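Local atomic coordinates of CdiI toxin (Salmonella enterica subsp. enterica serovar Rubislaw str. ATCC 10717, PDB entry 4ZQU), a protein that protects its cell as the immunity protein of a contact-dependent growth inhibition system, neutralising the toxic activity of its cognate CdiA toxin. Residues 3-15 against 54-66. Sequence-based numbering, arbitrary orientation.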
ATOM      1  N   ASP B   3      18.459  -9.479   0.383  1.00 76.71           N
ATOM      2  CA  ASP B   3      17.046  -9.820   0.276  1.00 75.18           C
ATOM      3  C   ASP B   3      16.367  -9.033  -0.840  1.00 69.91           C
ATOM      4  O   ASP B   3      15.793  -9.617  -1.760  1.00 72.04           O
ATOM      5  CB  ASP B   3      16.340  -9.576   1.602  1.00 75.54           C
ATOM      6  N   ILE B   4      16.433  -7.709  -0.755  1.00 59.86           N
ATOM      7  CA  ILE B   4      15.830  -6.848  -1.769  1.00 50.91           C
ATOM      8  C   ILE B   4      16.718  -6.738  -3.003  1.00 46.48           C
ATOM      9  O   ILE B   4      17.913  -6.467  -2.895  1.00 46.79           O
ATOM     10  CB  ILE B   4      15.559  -5.432  -1.225  1.00 47.71           C
ATOM     11  CG1 ILE B   4      14.552  -5.478  -0.073  1.00 45.60           C
ATOM     12  CG2 ILE B   4      15.044  -4.524  -2.331  1.00 45.40           C
ATOM     13  CD1 ILE B   4      13.159  -5.879  -0.495  1.00 42.31           C
ATOM     14  N   VAL B   5      16.129  -6.955  -4.175  1.00 42.00           N
ATOM     15  CA  VAL B   5      16.840  -6.778  -5.435  1.00 37.97           C
ATOM     16  C   VAL B   5      16.201  -5.652  -6.234  1.00 34.68           C
ATOM     17  O   VAL B   5      15.071  -5.254  -5.957  1.00 33.61           O
ATOM     18  CB  VAL B   5      16.843  -8.064  -6.280  1.00 35.06           C
ATOM     19  CG1 VAL B   5      17.510  -9.196  -5.515  1.00 36.79           C
ATOM     20  CG2 VAL B   5      15.428  -8.441  -6.677  1.00 32.05           C
ATOM     21  N   LYS B   6      16.925  -5.140  -7.222  1.00 33.63           N
ATOM     22  CA  LYS B   6      16.415  -4.051  -8.044  1.00 31.88           C
ATOM     23  C   LYS B   6      15.188  -4.498  -8.828  1.00 31.26           C
ATOM     24  O   LYS B   6      15.189  -5.556  -9.456  1.00 32.96           O
ATOM     25  CB  LYS B   6      17.492  -3.535  -9.001  1.00 33.88           C
ATOM     26  CG  LYS B   6      17.033  -2.350  -9.835  1.00 35.17           C
ATOM     27  CD  LYS B   6      18.156  -1.791 -10.686  1.00 38.07           C
ATOM     28  CE  LYS B   6      17.713  -0.538 -11.420  1.00 38.69           C
ATOM     29  NZ  LYS B   6      18.840   0.066 -12.180  1.00 41.34           N
ATOM     30  N   SER B   7      14.138  -3.684  -8.777  1.00 32.08           N
ATOM     31  CA  SER B   7      12.891  -3.993  -9.463  1.00 31.65           C
ATOM     32  C   SER B   7      12.338  -2.769 -10.179  1.00 31.23           C
ATOM     33  O   SER B   7      12.784  -1.645  -9.953  1.00 30.43           O
ATOM     34  CB  SER B   7      11.844  -4.525  -8.479  1.00 30.95           C
ATOM     35  OG  SER B   7      12.349  -5.607  -7.717  1.00 32.34           O
ATOM     36  N   ALA B   8      11.361  -3.007 -11.047  1.00 31.33           N
ATOM     37  CA  ALA B   8      10.642  -1.940 -11.730  1.00 28.14           C
ATOM     38  C   ALA B   8       9.146  -2.199 -11.615  1.00 26.69           C
ATOM     39  O   ALA B   8       8.704  -3.348 -11.642  1.00 26.78           O
ATOM     40  CB  ALA B   8      11.067  -1.851 -13.186  1.00 28.20           C
ATOM     41  N   TRP B   9       8.367  -1.134 -11.478  1.00 27.54           N
ATOM     42  CA  TRP B   9       6.939  -1.284 -11.239  1.00 25.84           C
ATOM     43  C   TRP B   9       6.081  -0.485 -12.211  1.00 24.83           C
ATOM     44  O   TRP B   9       6.561   0.392 -12.927  1.00 24.25           O
ATOM     45  CB  TRP B   9       6.591  -0.869  -9.807  1.00 23.13           C
ATOM     46  CG  TRP B   9       7.331  -1.624  -8.750  1.00 22.44           C
ATOM     47  CD1 TRP B   9       6.930  -2.769  -8.132  1.00 22.97           C
ATOM     48  CD2 TRP B   9       8.597  -1.279  -8.175  1.00 20.98           C
ATOM     49  NE1 TRP B   9       7.868  -3.163  -7.209  1.00 24.59           N
ATOM     50  CE2 TRP B   9       8.901  -2.266  -7.217  1.00 24.22           C
ATOM     51  CE3 TRP B   9       9.502  -0.235  -8.380  1.00 23.86           C
ATOM     52  CZ2 TRP B   9      10.073  -2.239  -6.466  1.00 24.77           C
ATOM     53  CZ3 TRP B   9      10.664  -0.211  -7.635  1.00 25.60           C
ATOM     54  CH2 TRP B   9      10.940  -1.206  -6.688  1.00 25.58           C
ATOM     55  N   ALA B  10       4.798  -0.813 -12.216  1.00 26.19           N
ATOM     56  CA  ALA B  10       3.805  -0.092 -12.990  1.00 28.29           C
ATOM     57  C   ALA B  10       2.442  -0.452 -12.424  1.00 29.95           C
ATOM     58  O   ALA B  10       2.316  -1.424 -11.681  1.00 31.20           O
ATOM     59  CB  ALA B  10       3.897  -0.443 -14.466  1.00 28.80           C
ATOM     60  N   SER B  11       1.424   0.332 -12.765  0.90 30.32           N
ATOM     61  CA  SER B  11       0.074   0.055 -12.287  0.90 30.50           C
ATOM     62  C   SER B  11      -0.962   0.245 -13.389  0.90 32.50           C
ATOM     63  O   SER B  11      -0.893   1.202 -14.163  0.90 32.01           O
ATOM     64  CB  SER B  11      -0.261   0.943 -11.089  0.90 29.06           C
ATOM     65  OG  SER B  11      -1.435   0.493 -10.434  0.90 28.00           O
ATOM     66  N   VAL B  12      -1.925  -0.671 -13.451  1.00 32.48           N
ATOM     67  CA  VAL B  12      -2.952  -0.643 -14.480  1.00 33.95           C
ATOM     68  C   VAL B  12      -4.346  -0.450 -13.893  1.00 35.43           C
ATOM     69  O   VAL B  12      -4.784  -1.222 -13.038  1.00 34.60           O
ATOM     70  CB  VAL B  12      -2.935  -1.940 -15.316  1.00 32.15           C
ATOM     71  CG1 VAL B  12      -4.067  -1.937 -16.331  1.00 31.99           C
ATOM     72  CG2 VAL B  12      -1.595  -2.102 -16.007  1.00 32.37           C
ATOM     73  N   LYS B  13      -5.036   0.588 -14.359  1.00 36.34           N
ATOM     74  CA  LYS B  13      -6.422   0.841 -13.979  1.00 36.43           C
ATOM     75  C   LYS B  13      -7.319   0.745 -15.209  1.00 39.53           C
ATOM     76  O   LYS B  13      -7.030   1.350 -16.241  1.00 41.72           O
ATOM     77  CB  LYS B  13      -6.559   2.216 -13.326  1.00 35.16           C
ATOM     78  CG  LYS B  13      -5.786   2.373 -12.026  1.00 33.51           C
ATOM     79  CD  LYS B  13      -6.441   1.602 -10.893  1.00 32.78           C
ATOM     80  CE  LYS B  13      -5.683   1.787  -9.585  1.00 33.14           C
ATOM     81  NZ  LYS B  13      -4.317   1.198  -9.636  1.00 32.78           N
ATOM     82  N   MET B  14      -8.406  -0.016 -15.103  1.00 40.20           N
ATOM     83  CA  MET B  14      -9.292  -0.223 -16.246  1.00 43.84           C
ATOM     84  C   MET B  14     -10.773  -0.180 -15.889  1.00 46.78           C
ATOM     85  O   MET B  14     -11.251  -0.970 -15.077  1.00 46.05           O
ATOM     86  CB  MET B  14      -8.994  -1.565 -16.923  1.00 44.26           C
ATOM     87  CG  MET B  14      -9.904  -1.856 -18.113  1.00 46.09           C
ATOM     88  SD  MET B  14      -9.793  -3.538 -18.752  1.00 49.39           S
ATOM     89  CE  MET B  14     -10.350  -4.487 -17.338  1.00 54.58           C
ATOM     90  N   ASN B  15     -11.497   0.746 -16.509  1.00 49.68           N
ATOM     91  CA  ASN B  15     -12.950   0.691 -16.501  1.00 52.60           C
ATOM     92  C   ASN B  15     -13.491   0.447 -17.909  1.00 55.74           C
ATOM     93  O   ASN B  15     -12.769  -0.039 -18.780  1.00 55.87           O
ATOM     94  CB  ASN B  15     -13.546   1.964 -15.880  1.00 52.51           C
ATOM     95  CG  ASN B  15     -13.152   3.232 -16.615  1.00 54.58           C
ATOM     96  OD1 ASN B  15     -12.962   3.239 -17.831  1.00 57.22           O
ATOM     97  ND2 ASN B  15     -13.040   4.326 -15.869  1.00 54.35           N
ATOM     98  N   VAL B  54       3.222  -1.329 -21.257  1.00 35.19           N
ATOM     99  CA  VAL B  54       3.658  -1.806 -19.957  1.00 34.45           C
ATOM    100  C   VAL B  54       5.181  -1.761 -19.851  1.00 36.88           C
ATOM    101  O   VAL B  54       5.724  -1.346 -18.830  1.00 36.88           O
ATOM    102  CB  VAL B  54       3.155  -3.240 -19.684  1.00 32.63           C
ATOM    103  CG1 VAL B  54       3.720  -3.768 -18.377  1.00 30.20           C
ATOM    104  CG2 VAL B  54       1.634  -3.268 -19.652  1.00 30.80           C
ATOM    105  N   LYS B  55       5.870  -2.164 -20.913  1.00 39.59           N
ATOM    106  CA  LYS B  55       7.328  -2.208 -20.889  1.00 41.88           C
ATOM    107  C   LYS B  55       7.944  -0.810 -20.858  1.00 41.78           C
ATOM    108  O   LYS B  55       8.927  -0.571 -20.154  1.00 40.14           O
ATOM    109  CB  LYS B  55       7.863  -2.993 -22.087  1.00 46.17           C
ATOM    110  CG  LYS B  55       8.836  -4.091 -21.686  1.00 48.90           C
ATOM    111  CD  LYS B  55       9.446  -4.799 -22.886  1.00 53.51           C
ATOM    112  CE  LYS B  55      10.644  -5.647 -22.465  1.00 54.44           C
ATOM    113  NZ  LYS B  55      10.723  -5.831 -20.983  1.00 52.87           N
ATOM    114  N   ASP B  56       7.360   0.111 -21.619  1.00 43.49           N
ATOM    115  CA  ASP B  56       7.840   1.489 -21.659  1.00 43.80           C
ATOM    116  C   ASP B  56       7.655   2.170 -20.305  1.00 41.86           C
ATOM    117  O   ASP B  56       8.514   2.930 -19.859  1.00 42.62           O
ATOM    118  CB  ASP B  56       7.117   2.271 -22.754  1.00 45.93           C
ATOM    119  CG  ASP B  56       7.572   3.712 -22.837  1.00 48.44           C
ATOM    120  OD1 ASP B  56       8.687   3.960 -23.342  1.00 50.09           O
ATOM    121  OD2 ASP B  56       6.808   4.599 -22.404  1.00 48.82           O
ATOM    122  N   ALA B  57       6.530   1.886 -19.657  1.00 39.96           N
ATOM    123  CA  ALA B  57       6.255   2.403 -18.323  1.00 37.14           C
ATOM    124  C   ALA B  57       7.241   1.839 -17.306  1.00 35.12           C
ATOM    125  O   ALA B  57       7.707   2.551 -16.420  1.00 34.78           O
ATOM    126  CB  ALA B  57       4.829   2.078 -17.915  1.00 36.66           C
ATOM    127  N   LEU B  58       7.552   0.553 -17.446  1.00 34.96           N
ATOM    128  CA  LEU B  58       8.500  -0.118 -16.561  1.00 34.00           C
ATOM    129  C   LEU B  58       9.902   0.455 -16.704  1.00 35.10           C
ATOM    130  O   LEU B  58      10.654   0.530 -15.731  1.00 34.87           O
ATOM    131  CB  LEU B  58       8.530  -1.623 -16.843  1.00 31.54           C
ATOM    132  CG  LEU B  58       7.385  -2.467 -16.288  1.00 28.29           C
ATOM    133  CD1 LEU B  58       7.498  -3.898 -16.769  1.00 28.87           C
ATOM    134  CD2 LEU B  58       7.399  -2.421 -14.780  1.00 27.70           C
ATOM    135  N   SER B  59      10.249   0.856 -17.921  1.00 35.83           N
ATOM    136  CA  SER B  59      11.578   1.379 -18.198  1.00 37.23           C
ATOM    137  C   SER B  59      11.812   2.715 -17.496  1.00 35.64           C
ATOM    138  O   SER B  59      12.954   3.119 -17.281  1.00 34.46           O
ATOM    139  CB  SER B  59      11.787   1.530 -19.706  1.00 41.49           C
ATOM    140  OG  SER B  59      10.794   2.361 -20.279  1.00 43.58           O
ATOM    141  N   HIS B  60      10.724   3.393 -17.139  1.00 41.17           N
ATOM    142  CA  HIS B  60      10.818   4.679 -16.457  1.00 39.17           C
ATOM    143  C   HIS B  60      10.717   4.538 -14.946  1.00 35.90           C
ATOM    144  O   HIS B  60      10.723   5.532 -14.222  1.00 34.60           O
ATOM    145  CB  HIS B  60       9.732   5.628 -16.959  1.00 39.98           C
ATOM    146  CG  HIS B  60       9.964   6.118 -18.351  1.00 41.19           C
ATOM    147  ND1 HIS B  60       9.750   5.332 -19.463  1.00 43.03           N
ATOM    148  CD2 HIS B  60      10.415   7.310 -18.814  1.00 42.01           C
ATOM    149  CE1 HIS B  60      10.048   6.020 -20.549  1.00 44.97           C
ATOM    150  NE2 HIS B  60      10.453   7.221 -20.185  1.00 44.29           N
ATOM    151  N   SER B  61      10.626   3.301 -14.474  1.00 35.57           N
ATOM    152  CA  SER B  61      10.515   3.043 -13.047  1.00 32.97           C
ATOM    153  C   SER B  61      11.841   3.279 -12.344  1.00 30.74           C
ATOM    154  O   SER B  61      12.907   2.988 -12.888  1.00 30.05           O
ATOM    155  CB  SER B  61      10.030   1.615 -12.795  1.00 34.76           C
ATOM    156  OG  SER B  61       9.863   1.374 -11.411  1.00 32.17           O
ATOM    157  N   ARG B  62      11.765   3.810 -11.129  1.00 29.51           N
ATOM    158  CA  ARG B  62      12.955   4.100 -10.344  1.00 28.66           C
ATOM    159  C   ARG B  62      13.085   3.181  -9.136  1.00 26.05           C
ATOM    160  O   ARG B  62      12.102   2.860  -8.474  1.00 24.94           O
ATOM    161  CB  ARG B  62      12.945   5.557  -9.882  1.00 30.30           C
ATOM    162  CG  ARG B  62      13.147   6.564 -10.993  1.00 29.61           C
ATOM    163  CD  ARG B  62      13.209   7.968 -10.435  1.00 28.51           C
ATOM    164  NE  ARG B  62      11.906   8.426  -9.963  1.00 29.02           N
ATOM    165  CZ  ARG B  62      11.736   9.363  -9.036  1.00 30.45           C
ATOM    166  NH1 ARG B  62      12.791   9.936  -8.470  1.00 29.15           N
ATOM    167  NH2 ARG B  62      10.513   9.723  -8.671  1.00 31.39           N
ATOM    168  N   PHE B  63      14.317   2.761  -8.868  1.00 28.54           N
ATOM    169  CA  PHE B  63      14.644   1.979  -7.687  1.00 29.18           C
ATOM    170  C   PHE B  63      15.158   2.937  -6.618  1.00 29.20           C
ATOM    171  O   PHE B  63      16.342   3.264  -6.582  1.00 31.10           O
ATOM    172  CB  PHE B  63      15.679   0.907  -8.031  1.00 28.30           C
ATOM    173  CG  PHE B  63      15.923  -0.079  -6.934  1.00 27.62           C
ATOM    174  CD1 PHE B  63      14.871  -0.763  -6.355  1.00 28.22           C
ATOM    175  CD2 PHE B  63      17.210  -0.341  -6.498  1.00 29.38           C
ATOM    176  CE1 PHE B  63      15.096  -1.679  -5.348  1.00 29.44           C
ATOM    177  CE2 PHE B  63      17.442  -1.258  -5.492  1.00 30.24           C
ATOM    178  CZ  PHE B  63      16.384  -1.929  -4.917  1.00 29.65           C
ATOM    179  N   VAL B  64      14.258   3.389  -5.753  1.00 28.72           N
ATOM    180  CA  VAL B  64      14.506   4.596  -4.975  1.00 29.94           C
ATOM    181  C   VAL B  64      13.988   4.504  -3.534  1.00 30.65           C
ATOM    182  O   VAL B  64      12.972   3.863  -3.266  1.00 32.16           O
ATOM    183  CB  VAL B  64      13.874   5.818  -5.703  1.00 25.90           C
ATOM    184  CG1 VAL B  64      12.419   5.538  -6.058  1.00 23.17           C
ATOM    185  CG2 VAL B  64      14.011   7.106  -4.896  1.00 23.17           C
ATOM    186  N   LEU B  65      14.715   5.130  -2.611  1.00 30.17           N
ATOM    187  CA  LEU B  65      14.311   5.247  -1.210  1.00 27.51           C
ATOM    188  C   LEU B  65      14.105   6.719  -0.839  1.00 26.30           C
ATOM    189  O   LEU B  65      14.560   7.601  -1.564  1.00 25.39           O
ATOM    190  CB  LEU B  65      15.359   4.602  -0.303  1.00 26.32           C
ATOM    191  CG  LEU B  65      15.251   3.086  -0.168  1.00 24.14           C
ATOM    192  CD1 LEU B  65      16.453   2.535   0.572  1.00 25.25           C
ATOM    193  CD2 LEU B  65      13.961   2.720   0.548  1.00 21.37           C
ATOM    194  N   PRO B  66      13.408   6.993   0.282  1.00 26.72           N
ATOM    195  CA  PRO B  66      13.181   8.393   0.668  1.00 26.20           C
ATOM    196  C   PRO B  66      14.472   9.180   0.880  1.00 28.73           C
ATOM    197  O   PRO B  66      14.603  10.306   0.396  1.00 27.84           O
ATOM    198  CB  PRO B  66      12.410   8.275   1.986  1.00 24.64           C
ATOM    199  CG  PRO B  66      11.744   6.955   1.916  1.00 24.23           C
ATOM    200  CD  PRO B  66      12.683   6.060   1.165  1.00 24.75           C
TER
HETATM  201  O   HOH W   1      13.116   0.506 -10.978  1.00 48.57           O
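Residues 54-59, the last turns of helix 47-59, cross strand 8-14 at 130°, the axes of these short segments 7.2 Å apart at closest approach, and the chain beyond runs back along residues 4-8, with the CA atoms of Ala8 and Ser61, and of Lys6 and Phe63, facing one another. The link between the turn after the helix and the strand is made by Ser61: its OG, anti to its own backbone N (chi1 -177°), accepts the Trp9 N-H at 2.9 Å in a nearly straight bond. The same hydroxyl also bonds to the carbonyl of Tyr24 on strand 19-26, thus bridging two neighbouring strands. Leu58 packs on the methyls of Ala8 and Ala10, and Ala57 on that of Ala10, Leu58 CD2 lying 4.0 Å from Ala10 CB and 3.5 Å from Trp9 O. This is helix-on-sheet packing: helix 47-59 covers a face of the antiparallel sheet in which strand 8-14 lies between strands 19-26 and 118-124. The CB of Trp9 is directed away from residues 54-66, but its indole comes back to meet them, CZ3 at the ring edge lying 3.5 Å from Arg62 O. Farther along, Lys6 CA sits 3.7 Å from the centroid of Phe63, only 8° off the ring normal, a CH-pi contact. The edge of that ring meets Trp9 CH2 (4.0 Å from Phe63 CD1) and Ile4 CG2 (3.9 Å from Phe63 CZ), and Tyr27 stacks with the same ring.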